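Local structure of fatty acyl CoA synthetase FADD13 (FATTY-ACYL-CoA SYNTHETASE) (3R44) at residues Asp170-Ile175 with Lys374-Asn378; Glu193-Ala198 with Ser369-Leu373; Ser200-Thr205 with Ala342-Thr346. The protein belongs to the ANL clan of AMP-binding enzymes, with a large N-terminal portion followed by a smaller C-terminal domain. All coordinates share one frame; numbering follows the deposited sequence. Where two conformers were deposited one is given.

Contact 1 (Asp170-Ile175 with Lys374-Asn378); sequences DDNLFI and KEYWN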
ATOM      1  N   ASP A 170     -19.991  -4.308  -9.219  1.00 18.91           N
ATOM      2  CA  ASP A 170     -19.106  -3.495 -10.007  1.00 21.62           C
ATOM      3  C   ASP A 170     -19.327  -1.989  -9.806  1.00 19.08           C
ATOM      4  O   ASP A 170     -18.674  -1.194 -10.447  1.00 20.71           O
ATOM      5  CB  ASP A 170     -19.338  -3.845 -11.492  1.00 23.75           C
ATOM      6  CG  ASP A 170     -18.370  -3.163 -12.405  1.00 31.30           C
ATOM      7  OD1 ASP A 170     -17.161  -3.178 -12.077  1.00 38.85           O
ATOM      8  OD2 ASP A 170     -18.807  -2.622 -13.466  1.00 38.38           O
ATOM      9  N   ASP A 171     -20.243  -1.575  -8.937  1.00 17.52           N
ATOM     10  CA  ASP A 171     -20.334  -0.179  -8.578  1.00 15.58           C
ATOM     11  C   ASP A 171     -19.050   0.363  -7.902  1.00 15.30           C
ATOM     12  O   ASP A 171     -18.451  -0.298  -7.048  1.00 13.57           O
ATOM     13  CB  ASP A 171     -21.555   0.072  -7.691  1.00 15.06           C
ATOM     14  CG  ASP A 171     -22.862  -0.129  -8.444  1.00 20.03           C
ATOM     15  OD1 ASP A 171     -22.849  -0.033  -9.694  1.00 20.85           O
ATOM     16  OD2 ASP A 171     -23.870  -0.368  -7.774  1.00 18.49           O
ATOM     17  N   ASN A 172     -18.655   1.576  -8.281  1.00 14.67           N
ATOM     18  CA  ASN A 172     -17.518   2.208  -7.652  1.00 13.09           C
ATOM     19  C   ASN A 172     -17.678   2.336  -6.169  1.00 11.77           C
ATOM     20  O   ASN A 172     -18.774   2.668  -5.683  1.00 13.35           O
ATOM     21  CB  ASN A 172     -17.237   3.604  -8.159  1.00 13.94           C
ATOM     22  CG  ASN A 172     -16.930   3.649  -9.598  1.00 16.21           C
ATOM     23  OD1 ASN A 172     -16.562   2.631 -10.177  1.00 16.63           O
ATOM     24  ND2 ASN A 172     -17.096   4.840 -10.207  1.00 16.54           N
ATOM     25  N   LEU A 173     -16.570   2.148  -5.463  1.00 10.92           N
ATOM     26  CA  LEU A 173     -16.530   2.205  -4.012  1.00 11.58           C
ATOM     27  C   LEU A 173     -15.456   3.163  -3.477  1.00 10.80           C
ATOM     28  O   LEU A 173     -15.666   3.827  -2.465  1.00 10.80           O
ATOM     29  CB  LEU A 173     -16.279   0.795  -3.416  1.00 11.04           C
ATOM     30  CG  LEU A 173     -16.133   0.676  -1.885  1.00 13.32           C
ATOM     31  CD1 LEU A 173     -17.297   1.366  -1.137  1.00 10.51           C
ATOM     32  CD2 LEU A 173     -15.968  -0.756  -1.381  1.00 14.88           C
ATOM     33  N   PHE A 174     -14.262   3.128  -4.029  1.00 11.45           N
ATOM     34  CA  PHE A 174     -13.261   4.100  -3.581  1.00 12.37           C
ATOM     35  C   PHE A 174     -12.338   4.501  -4.689  1.00 12.70           C
ATOM     36  O   PHE A 174     -12.191   3.733  -5.675  1.00 12.08           O
ATOM     37  CB  PHE A 174     -12.566   3.703  -2.272  1.00 14.96           C
ATOM     38  CG  PHE A 174     -11.609   2.563  -2.372  1.00 13.24           C
ATOM     39  CD1 PHE A 174     -10.291   2.795  -2.733  1.00 17.88           C
ATOM     40  CD2 PHE A 174     -11.978   1.291  -2.011  1.00 20.42           C
ATOM     41  CE1 PHE A 174      -9.342   1.731  -2.842  1.00 19.46           C
ATOM     42  CE2 PHE A 174     -11.049   0.237  -2.079  1.00 19.62           C
ATOM     43  CZ  PHE A 174      -9.725   0.458  -2.477  1.00 18.96           C
ATOM     44  N   ILE A 175     -11.713   5.672  -4.518  1.00 11.89           N
ATOM     45  CA  ILE A 175     -10.644   6.101  -5.404  1.00 12.54           C
ATOM     46  C   ILE A 175      -9.440   6.409  -4.552  1.00 12.64           C
ATOM     47  O   ILE A 175      -9.513   7.218  -3.642  1.00 13.96           O
ATOM     48  CB  ILE A 175     -10.994   7.356  -6.224  1.00 13.45           C
ATOM     49  CG1 ILE A 175     -12.288   7.226  -7.013  1.00 13.40           C
ATOM     50  CG2 ILE A 175      -9.882   7.658  -7.220  1.00 14.63           C
ATOM     51  CD1 ILE A 175     -12.945   8.536  -7.407  1.00 16.84           C
ATOM     52  N   LYS A 374     -10.996  -1.141 -11.490  1.00 13.61           N
ATOM     53  CA  LYS A 374     -11.916  -1.007 -12.601  1.00 15.34           C
ATOM     54  C   LYS A 374     -11.311  -0.140 -13.710  1.00 15.81           C
ATOM     55  O   LYS A 374     -11.429  -0.446 -14.919  1.00 14.41           O
ATOM     56  CB  LYS A 374     -13.237  -0.382 -12.141  1.00 16.78           C
ATOM     57  CG  LYS A 374     -14.154  -0.019 -13.324  1.00 21.51           C
ATOM     58  CD  LYS A 374     -15.330   0.880 -12.924  1.00 26.40           C
ATOM     59  CE  LYS A 374     -16.433   0.106 -12.313  1.00 26.83           C
ATOM     60  NZ  LYS A 374     -17.666   0.958 -12.116  1.00 24.06           N
ATOM     61  N   GLU A 375     -10.704   0.962 -13.301  1.00 14.55           N
ATOM     62  CA  GLU A 375     -10.162   1.932 -14.236  1.00 15.61           C
ATOM     63  C   GLU A 375      -9.337   2.954 -13.452  1.00 14.40           C
ATOM     64  O   GLU A 375      -9.444   3.033 -12.224  1.00 15.10           O
ATOM     65  CB  GLU A 375     -11.304   2.648 -14.925  1.00 15.17           C
ATOM     66  CG  GLU A 375     -12.072   3.580 -13.992  1.00 18.03           C
ATOM     67  CD  GLU A 375     -13.447   3.988 -14.515  1.00 26.12           C
ATOM     68  OE1 GLU A 375     -13.996   3.322 -15.411  1.00 30.26           O
ATOM     69  OE2 GLU A 375     -13.984   4.979 -13.970  1.00 28.86           O
ATOM     70  N   TYR A 376      -8.532   3.730 -14.157  1.00 13.89           N
ATOM     71  CA  TYR A 376      -8.024   4.967 -13.585  1.00 13.66           C
ATOM     72  C   TYR A 376      -9.068   6.050 -13.814  1.00 14.20           C
ATOM     73  O   TYR A 376      -9.633   6.157 -14.902  1.00 15.11           O
ATOM     74  CB  TYR A 376      -6.708   5.349 -14.241  1.00 13.90           C
ATOM     75  CG  TYR A 376      -5.553   4.442 -13.987  1.00 13.44           C
ATOM     76  CD1 TYR A 376      -4.992   4.336 -12.702  1.00 13.37           C
ATOM     77  CD2 TYR A 376      -4.974   3.694 -15.041  1.00 14.10           C
ATOM     78  CE1 TYR A 376      -3.922   3.523 -12.484  1.00 15.38           C
ATOM     79  CE2 TYR A 376      -3.893   2.892 -14.818  1.00 16.90           C
ATOM     80  CZ  TYR A 376      -3.374   2.812 -13.552  1.00 14.55           C
ATOM     81  OH  TYR A 376      -2.306   2.010 -13.304  1.00 14.07           O
ATOM     82  N   TRP A 377      -9.369   6.803 -12.763  1.00 13.35           N
ATOM     83  CA  TRP A 377     -10.459   7.731 -12.782  1.00 14.38           C
ATOM     84  C   TRP A 377     -10.333   8.783 -13.893  1.00 16.15           C
ATOM     85  O   TRP A 377      -9.322   9.485 -13.955  1.00 16.44           O
ATOM     86  CB  TRP A 377     -10.544   8.408 -11.416  1.00 13.44           C
ATOM     87  CG  TRP A 377     -11.649   9.425 -11.275  1.00 13.52           C
ATOM     88  CD1 TRP A 377     -11.481  10.751 -11.184  1.00 13.58           C
ATOM     89  CD2 TRP A 377     -13.065   9.198 -11.110  1.00 13.82           C
ATOM     90  NE1 TRP A 377     -12.671  11.381 -11.054  1.00 16.79           N
ATOM     91  CE2 TRP A 377     -13.663  10.449 -10.957  1.00 16.68           C
ATOM     92  CE3 TRP A 377     -13.870   8.064 -11.076  1.00 14.83           C
ATOM     93  CZ2 TRP A 377     -15.054  10.615 -10.854  1.00 20.24           C
ATOM     94  CZ3 TRP A 377     -15.245   8.211 -10.933  1.00 18.85           C
ATOM     95  CH2 TRP A 377     -15.823   9.457 -10.806  1.00 18.50           C
ATOM     96  N   ASN A 378     -11.361   8.868 -14.744  1.00 16.74           N
ATOM     97  CA  ASN A 378     -11.398   9.797 -15.897  1.00 18.64           C
ATOM     98  C   ASN A 378     -10.169   9.729 -16.782  1.00 19.32           C
ATOM     99  O   ASN A 378      -9.817  10.712 -17.445  1.00 19.35           O
ATOM    100  CB  ASN A 378     -11.674  11.210 -15.403  1.00 19.30           C
ATOM    101  CG  ASN A 378     -13.032  11.324 -14.798  1.00 19.76           C
ATOM    102  OD1 ASN A 378     -13.864  10.459 -15.010  1.00 22.74           O
ATOM    103  ND2 ASN A 378     -13.256  12.348 -14.025  1.00 23.32           N
TER
HETATM  104  O   HOH W   1     -16.605   5.183 -12.925  1.00 14.15           O
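The ammonium group of Lys374 reaches over to Asp170 and Asn172, bringing together the leading ends of the outer strands 172-178 and 375-376 of a three-stranded antiparallel sheet whose middle strand is 186-191. The two segments are therefore not paired strand to strand; the link is made by side chains and one main-chain carbonyl.

Two hydrogen bonds hold Lys374 NZ. One goes to Asp170 O (2.9 Å), with a C=O...N angle of 168°, almost straight along the carbonyl. The other goes to Asn172 OD1 (2.8 Å), where the nitrogen stands well above the amide plane. The lysine chain bends at chi3, -80°, which carries NZ to both oxygens.

The charge component is looser. Asp170 OD2 and Lys374 NZ form a long salt bridge of 4.0 Å, while Asp170 OD1 lies against the CE methylene. Asp171 turns away, its carboxylate held by Lys67 and the backbone N of Gly168.

A water extends the polar network: it accepts from Asn172 ND2 and donates to Glu375 OE2.

Packing against the indole closes the far end. Arg70 of strand 70-74 touches both Ile175 and Trp377 there. Asn172 ND2 lies at the indole edge, 3.9 Å from Trp377 CZ3, with amide and ring planes 73° apart. Over one indole face, Ile175 CD1 makes a CH-pi contact, 3.9 Å from the centroid of the Trp377 six-membered ring.

Contact 2 (Glu193-Ala198 with Ser369-Leu373); sequences ESVHSA and SDILL. With HIS (histidine), chain B.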
ATOM      1  N   GLU A 193     -16.880  -5.190  -5.637  1.00 13.17           N
ATOM      2  CA  GLU A 193     -16.369  -6.476  -6.088  1.00 15.54           C
ATOM      3  C   GLU A 193     -14.874  -6.604  -5.900  1.00 15.16           C
ATOM      4  O   GLU A 193     -14.422  -7.643  -5.451  1.00 13.77           O
ATOM      5  CB  GLU A 193     -16.714  -6.729  -7.563  1.00 17.42           C
ATOM      6  CG  GLU A 193     -15.971  -7.905  -8.212  1.00 22.92           C
ATOM      7  CD  GLU A 193     -16.411  -8.134  -9.675  1.00 31.02           C
ATOM      8  OE1 GLU A 193     -15.985  -7.356 -10.549  1.00 36.24           O
ATOM      9  OE2 GLU A 193     -17.217  -9.044  -9.953  1.00 35.04           O
ATOM     10  N   SER A 194     -14.098  -5.580  -6.287  1.00 14.10           N
ATOM     11  CA  SER A 194     -12.632  -5.701  -6.157  1.00 13.12           C
ATOM     12  C   SER A 194     -12.159  -5.745  -4.723  1.00 13.30           C
ATOM     13  O   SER A 194     -11.271  -6.471  -4.363  1.00 11.25           O
ATOM     14  CB  SER A 194     -11.913  -4.675  -7.094  1.00 14.05           C
ATOM     15  OG  SER A 194     -12.133  -3.311  -6.702  1.00 14.86           O
ATOM     16  N   VAL A 195     -12.804  -4.962  -3.877  1.00 13.30           N
ATOM     17  CA  VAL A 195     -12.508  -4.884  -2.490  1.00 14.70           C
ATOM     18  C   VAL A 195     -12.853  -6.219  -1.817  1.00 13.48           C
ATOM     19  O   VAL A 195     -12.082  -6.771  -1.016  1.00 14.41           O
ATOM     20  CB  VAL A 195     -13.361  -3.681  -1.892  1.00 15.04           C
ATOM     21  CG1 VAL A 195     -13.514  -3.727  -0.439  1.00 16.95           C
ATOM     22  CG2 VAL A 195     -12.747  -2.356  -2.351  1.00 19.99           C
ATOM     23  N   HIS A 196     -14.030  -6.724  -2.133  1.00 13.97           N
ATOM     24  CA  HIS A 196     -14.441  -8.023  -1.613  1.00 14.22           C
ATOM     25  C   HIS A 196     -13.455  -9.115  -2.059  1.00 13.54           C
ATOM     26  O   HIS A 196     -13.082  -9.982  -1.270  1.00 14.52           O
ATOM     27  CB  HIS A 196     -15.834  -8.358  -2.086  1.00 14.31           C
ATOM     28  CG  HIS A 196     -16.220  -9.786  -1.854  1.00 21.39           C
ATOM     29  ND1 HIS A 196     -16.187 -10.740  -2.855  1.00 24.90           N
ATOM     30  CD2 HIS A 196     -16.595 -10.427  -0.723  1.00 23.19           C
ATOM     31  CE1 HIS A 196     -16.554 -11.907  -2.344  1.00 29.04           C
ATOM     32  NE2 HIS A 196     -16.825 -11.740  -1.057  1.00 25.80           N
ATOM     33  N   SER A 197     -13.052  -9.070  -3.321  1.00 13.72           N
ATOM     34  CA  SER A 197     -12.128 -10.087  -3.840  0.50 14.60           C
ATOM     35  C   SER A 197     -10.782 -10.020  -3.137  1.00 14.93           C
ATOM     36  O   SER A 197     -10.202 -11.040  -2.799  1.00 15.15           O
ATOM     37  CB  SER A 197     -11.970  -9.928  -5.335  0.50 15.61           C
ATOM     38  OG  SER A 197     -13.163 -10.354  -5.974  0.50 16.43           O
ATOM     39  N   ALA A 198     -10.303  -8.821  -2.894  1.00 14.17           N
ATOM     40  CA  ALA A 198      -9.036  -8.653  -2.247  1.00 14.30           C
ATOM     41  C   ALA A 198      -9.143  -9.119  -0.828  1.00 13.98           C
ATOM     42  O   ALA A 198      -8.237  -9.773  -0.337  1.00 15.26           O
ATOM     43  CB  ALA A 198      -8.619  -7.150  -2.286  1.00 14.62           C
ATOM     44  N   SER A 369      -7.103 -10.863 -12.155  1.00 11.84           N
ATOM     45  CA  SER A 369      -7.803 -11.058 -10.920  1.00 12.67           C
ATOM     46  C   SER A 369      -8.943 -10.067 -10.815  1.00 14.21           C
ATOM     47  O   SER A 369      -8.821  -8.937 -11.285  1.00 13.59           O
ATOM     48  CB  SER A 369      -6.894 -10.768  -9.716  1.00 11.98           C
ATOM     49  OG  SER A 369      -7.518 -11.061  -8.464  1.00 13.55           O
ATOM     50  N   ASP A 370     -10.010 -10.461 -10.142  1.00 14.51           N
ATOM     51  CA  ASP A 370     -11.071  -9.507  -9.764  1.00 15.05           C
ATOM     52  C   ASP A 370     -10.642  -8.472  -8.691  1.00 14.32           C
ATOM     53  O   ASP A 370     -11.387  -7.525  -8.442  1.00 13.96           O
ATOM     54  CB  ASP A 370     -12.298 -10.254  -9.226  1.00 15.08           C
ATOM     55  CG  ASP A 370     -13.088 -10.953 -10.295  1.00 21.79           C
ATOM     56  OD1 ASP A 370     -12.964 -10.531 -11.454  1.00 25.14           O
ATOM     57  OD2 ASP A 370     -13.869 -11.880  -9.963  1.00 25.38           O
ATOM     58  N   ILE A 371      -9.474  -8.629  -8.069  1.00 12.32           N
ATOM     59  CA  ILE A 371      -8.963  -7.611  -7.161  1.00 13.21           C
ATOM     60  C   ILE A 371      -8.520  -6.330  -7.881  1.00 13.02           C
ATOM     61  O   ILE A 371      -8.290  -5.282  -7.242  1.00 12.68           O
ATOM     62  CB  ILE A 371      -7.779  -8.110  -6.312  1.00 12.55           C
ATOM     63  CG1 ILE A 371      -6.543  -8.203  -7.216  1.00 13.53           C
ATOM     64  CG2 ILE A 371      -8.120  -9.464  -5.472  1.00 13.51           C
ATOM     65  CD1 ILE A 371      -5.299  -8.764  -6.516  1.00 14.97           C
ATOM     66  N   LEU A 372      -8.387  -6.404  -9.207  1.00 11.89           N
ATOM     67  CA  LEU A 372      -7.848  -5.287  -9.981  1.00 12.06           C
ATOM     68  C   LEU A 372      -8.806  -4.135 -10.061  1.00 12.57           C
ATOM     69  O   LEU A 372     -10.032  -4.277 -10.087  1.00 10.78           O
ATOM     70  CB  LEU A 372      -7.465  -5.725 -11.394  1.00 11.92           C
ATOM     71  CG  LEU A 372      -6.290  -6.681 -11.422  1.00 14.60           C
ATOM     72  CD1 LEU A 372      -6.130  -7.240 -12.842  1.00 16.79           C
ATOM     73  CD2 LEU A 372      -5.003  -6.037 -10.945  1.00 15.15           C
ATOM     74  N   LEU A 373      -8.220  -2.968 -10.163  1.00 12.50           N
ATOM     75  CA  LEU A 373      -8.970  -1.749 -10.407  1.00 11.78           C
ATOM     76  C   LEU A 373      -9.911  -1.861 -11.591  1.00 13.89           C
ATOM     77  O   LEU A 373      -9.656  -2.580 -12.591  1.00 12.93           O
ATOM     78  CB  LEU A 373      -8.013  -0.533 -10.613  1.00 11.17           C
ATOM     79  CG  LEU A 373      -7.429  -0.365 -12.034  1.00 13.13           C
ATOM     80  CD1 LEU A 373      -6.654   0.929 -12.134  1.00 15.20           C
ATOM     81  CD2 LEU A 373      -6.509  -1.559 -12.506  1.00 13.05           C
TER
HETATM   82  N   HIS B 504     -19.115 -11.943  -5.549  1.00 43.40           N
HETATM   83  CA  HIS B 504     -19.562 -10.671  -4.933  1.00 41.21           C
HETATM   84  C   HIS B 504     -18.691  -9.527  -5.401  1.00 42.49           C
HETATM   85  O   HIS B 504     -19.101  -8.525  -5.993  1.00 42.23           O
HETATM   86  CB  HIS B 504     -19.530 -10.827  -3.398  1.00 41.03           C
HETATM   87  CG  HIS B 504     -19.506  -9.545  -2.632  1.00 34.26           C
HETATM   88  ND1 HIS B 504     -19.934  -9.478  -1.316  1.00 29.97           N
HETATM   89  CD2 HIS B 504     -19.111  -8.284  -2.971  1.00 28.87           C
HETATM   90  CE1 HIS B 504     -19.791  -8.232  -0.879  1.00 26.81           C
HETATM   91  NE2 HIS B 504     -19.284  -7.494  -1.858  1.00 25.01           N
HETATM   92  OXT HIS B 504     -17.484  -9.587  -5.183  1.00 44.43           O
HETATM   93  O   HOH W   2     -12.902  -6.408 -10.121  1.00 31.01           O
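Ser194 and Ser197 present one side of helix 192-205 to Asp370 and Ile371, the central pair of a type I beta turn running from Ser369 to Leu372. This is helix-on-turn packing within the AMP-binding region, with CA-H...O and van der Waals contacts as the direct links.

Ser194 offers carbon to the turn: its CA donates a CA-H...O contact to Asp370 O at 3.2 Å, and CB lies near Leu372 O. Its hydroxyl, at chi1 67°, is turned back to Thr191 N and His190 ND1 just before the helix. One helical turn on, Ser197 CB lies 3.9 Å from Ile371 CG2. That CG2 branch rests on the helix backbone, with Ile371 CG2 3.4 Å from Ala198 N and 4.0 Å from Ala198 CB.

An ST turn sits within the beta turn: Ile371 N donates to Ser369 OG, nearly straight at 171°, and Ser369 OG also bonds Phe345 O. Beside the turn, the carboxylates of Glu193 and Asp370 approach to 4.4 Å between OE2 and OD2, a like-charge pair whose charged atoms are not in contact.

Another side of the helix meets the bound histidine. Glu193 CB faces ligand O, and the ligand side chain lies over one face of the His196 ring, its CG near the centre. At the rim of that ring, His196 ND1 comes within 2.9 Å of ligand OXT.

Contact 3 (Ser200-Thr205 with Ala342-Thr346); sequences SSWAST and ATMFT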
ATOM      1  N   SER A 200     -11.235 -11.326   0.344  1.00 17.00           N
ATOM      2  CA  SER A 200     -11.348 -12.803   0.262  1.00 19.27           C
ATOM      3  C   SER A 200     -10.052 -13.458  -0.040  1.00 18.38           C
ATOM      4  O   SER A 200      -9.739 -14.508   0.519  1.00 17.11           O
ATOM      5  CB  SER A 200     -12.289 -13.240  -0.843  1.00 21.24           C
ATOM      6  OG  SER A 200     -13.547 -12.716  -0.606  1.00 26.98           O
ATOM      7  N   SER A 201      -9.285 -12.824  -0.934  1.00 19.11           N
ATOM      8  CA  SER A 201      -7.962 -13.305  -1.288  1.00 20.10           C
ATOM      9  C   SER A 201      -7.078 -13.438  -0.029  1.00 19.49           C
ATOM     10  O   SER A 201      -6.537 -14.483   0.267  1.00 19.73           O
ATOM     11  CB  SER A 201      -7.298 -12.368  -2.274  1.00 21.14           C
ATOM     12  OG  SER A 201      -6.070 -12.930  -2.616  1.00 26.72           O
ATOM     13  N   TRP A 202      -6.996 -12.374   0.741  1.00 18.16           N
ATOM     14  CA  TRP A 202      -6.220 -12.426   1.989  1.00 19.00           C
ATOM     15  C   TRP A 202      -6.756 -13.475   2.960  1.00 17.65           C
ATOM     16  O   TRP A 202      -6.033 -14.334   3.452  1.00 19.96           O
ATOM     17  CB  TRP A 202      -6.304 -11.061   2.642  1.00 19.16           C
ATOM     18  CG  TRP A 202      -5.362 -10.091   2.104  1.00 24.64           C
ATOM     19  CD1 TRP A 202      -5.525  -9.222   1.033  1.00 29.72           C
ATOM     20  CD2 TRP A 202      -4.113  -9.807   2.652  1.00 29.23           C
ATOM     21  NE1 TRP A 202      -4.390  -8.442   0.882  1.00 26.07           N
ATOM     22  CE2 TRP A 202      -3.520  -8.779   1.875  1.00 28.66           C
ATOM     23  CE3 TRP A 202      -3.386 -10.364   3.723  1.00 30.18           C
ATOM     24  CZ2 TRP A 202      -2.224  -8.303   2.132  1.00 31.96           C
ATOM     25  CZ3 TRP A 202      -2.132  -9.877   3.991  1.00 32.54           C
ATOM     26  CH2 TRP A 202      -1.563  -8.841   3.205  1.00 32.83           C
ATOM     27  N   ALA A 203      -8.062 -13.398   3.196  1.00 17.77           N
ATOM     28  CA  ALA A 203      -8.721 -14.229   4.180  1.00 17.80           C
ATOM     29  C   ALA A 203      -8.624 -15.716   3.835  1.00 18.43           C
ATOM     30  O   ALA A 203      -8.589 -16.572   4.729  1.00 20.30           O
ATOM     31  CB  ALA A 203     -10.160 -13.831   4.323  1.00 18.41           C
ATOM     32  N   SER A 204      -8.587 -16.039   2.543  1.00 16.11           N
ATOM     33  CA  SER A 204      -8.424 -17.444   2.099  1.00 16.88           C
ATOM     34  C   SER A 204      -7.007 -17.932   1.968  1.00 16.83           C
ATOM     35  O   SER A 204      -6.780 -19.134   1.790  1.00 18.25           O
ATOM     36  CB  SER A 204      -9.106 -17.700   0.744  1.00 17.34           C
ATOM     37  OG  SER A 204     -10.497 -17.531   0.882  1.00 21.81           O
ATOM     38  N   THR A 205      -6.036 -17.029   2.064  1.00 16.94           N
ATOM     39  CA  THR A 205      -4.654 -17.361   1.838  1.00 17.09           C
ATOM     40  C   THR A 205      -3.852 -17.345   3.155  1.00 17.43           C
ATOM     41  O   THR A 205      -3.086 -18.249   3.403  1.00 17.46           O
ATOM     42  CB  THR A 205      -4.005 -16.389   0.799  1.00 17.61           C
ATOM     43  OG1 THR A 205      -4.799 -16.382  -0.412  1.00 17.59           O
ATOM     44  CG2 THR A 205      -2.532 -16.793   0.537  1.00 16.68           C
ATOM     45  N   ALA A 342       1.471 -16.430  -5.871  1.00 14.51           N
ATOM     46  CA  ALA A 342       0.155 -15.876  -6.110  1.00 15.57           C
ATOM     47  C   ALA A 342      -0.783 -16.312  -4.977  1.00 17.14           C
ATOM     48  O   ALA A 342      -0.556 -17.342  -4.309  1.00 18.04           O
ATOM     49  CB  ALA A 342      -0.398 -16.377  -7.489  1.00 13.72           C
ATOM     50  N   THR A 343      -1.757 -15.477  -4.689  1.00 17.78           N
ATOM     51  CA  THR A 343      -2.754 -15.736  -3.649  1.00 18.28           C
ATOM     52  C   THR A 343      -4.017 -16.351  -4.229  1.00 18.00           C
ATOM     53  O   THR A 343      -4.159 -16.514  -5.485  1.00 16.87           O
ATOM     54  CB  THR A 343      -3.095 -14.473  -2.887  1.00 18.72           C
ATOM     55  OG1 THR A 343      -3.672 -13.485  -3.766  1.00 20.10           O
ATOM     56  CG2 THR A 343      -1.817 -13.912  -2.289  1.00 22.33           C
ATOM     57  N   MET A 344      -4.940 -16.744  -3.345  1.00 16.46           N
ATOM     58  CA  MET A 344      -6.215 -17.231  -3.821  1.00 17.16           C
ATOM     59  C   MET A 344      -6.846 -16.128  -4.585  1.00 14.67           C
ATOM     60  O   MET A 344      -6.712 -14.961  -4.249  1.00 13.69           O
ATOM     61  CB  MET A 344      -7.175 -17.683  -2.710  1.00 17.11           C
ATOM     62  CG  MET A 344      -6.846 -18.958  -2.152  1.00 18.45           C
ATOM     63  SD  MET A 344      -6.665 -20.313  -3.333  1.00 18.94           S
ATOM     64  CE  MET A 344      -8.332 -20.596  -3.894  1.00 19.47           C
ATOM     65  N   PHE A 345      -7.510 -16.491  -5.662  1.00 14.55           N
ATOM     66  CA  PHE A 345      -8.269 -15.542  -6.498  1.00 14.06           C
ATOM     67  C   PHE A 345      -7.401 -14.568  -7.300  1.00 14.26           C
ATOM     68  O   PHE A 345      -7.920 -13.594  -7.828  1.00 16.76           O
ATOM     69  CB  PHE A 345      -9.327 -14.791  -5.674  1.00 15.97           C
ATOM     70  CG  PHE A 345     -10.182 -15.695  -4.849  1.00 16.97           C
ATOM     71  CD1 PHE A 345     -10.933 -16.684  -5.462  1.00 16.58           C
ATOM     72  CD2 PHE A 345     -10.189 -15.598  -3.470  1.00 16.00           C
ATOM     73  CE1 PHE A 345     -11.714 -17.597  -4.689  1.00 23.86           C
ATOM     74  CE2 PHE A 345     -10.966 -16.480  -2.699  1.00 19.10           C
ATOM     75  CZ  PHE A 345     -11.707 -17.491  -3.298  1.00 22.73           C
ATOM     76  N   THR A 346      -6.106 -14.859  -7.391  1.00 14.28           N
ATOM     77  CA  THR A 346      -5.162 -13.997  -8.125  0.50 14.84           C
ATOM     78  C   THR A 346      -4.282 -14.858  -9.022  1.00 15.97           C
ATOM     79  O   THR A 346      -3.755 -15.899  -8.584  1.00 18.08           O
ATOM     80  CB  THR A 346      -4.287 -13.108  -7.186  0.50 13.77           C
ATOM     81  OG1 THR A 346      -3.857 -11.921  -7.880  0.50 18.00           O
ATOM     82  CG2 THR A 346      -3.057 -13.841  -6.706  0.50 13.68           C
TER
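Ser201 pushes its hydroxyl into the type II beta turn of Thr343-Thr346, overlapping Thr343 OG1 and the carbonyl of Met344. With OG anti to the backbone N (chi1 -177°), the side chain extends from the helix toward both oxygens. Ser201 OG donates to Met344 O at 2.7 Å, arriving in the carbonyl plane with a C=O...O angle of 156°. The same hydroxyl lies 2.7 Å from Thr343 OG1, which also has a weak hydrogen bond with Gly324 O. Since Ser201 is buried, this pairing supplies its polar atom with a partner inside the interface.

A second hydroxyl works in the reverse sense. Thr205 OG1 accepts from Met344 N at 3.0 Å, the N-H...O angle being 166°, and donates to Ser201 O one helical turn back at 2.7 Å. With one bond accepted and one donated, the Thr205 hydroxyl has its rotation fixed, and it ties this part of the helix to the backbone of the beta turn. Thus the N-H and C=O of Met344 are each engaged by a helix hydroxyl.

Van der Waals contacts surround these bonds. The CG2 methyls of Thr205 and Thr343 touch where their side chains cross nearly at right angles. Ser204 CB meets Met344 CG at 3.9 Å, before the methionine chain bends away, while Ser204 OG turns back to Ser200 O. The Phe345 ring comes edge-on to the helix, with Ser201 CA in its plane and Ser204 OG 3.8 Å from Phe345 CE2.

The turn connects strand 341-342 to strand 346-351, bridging two sheets, and helix 192-205 lies against it. Strand 324-327 adjoins both segments through Leu326, which touches Trp202, Thr205 and Thr343; helix 223-235 borders the helix through Thr227 and Met234.

Overall arrangement
Helix 192-205 is the common element: contact 2 uses its beginning and contact 3 its later part, their centres about 10 Å apart. Contact 1 lies about 11 Å from contact 2, centre to centre, and about 21 Å from contact 3, which it does not touch. Val195 joins contacts 1 and 2 by packing on Leu173 and Phe174. Between contacts 2 and 3, Ser369 OG lies 2.6 Å from Phe345 O, a probable hydrogen bond. Along the chain the three are nested, contact 3 innermost. The histidine pocket takes Glu193 and His196 from contact 2, while the side chains of Asp170 and Ser200 each lie about 7 Å from the ligand.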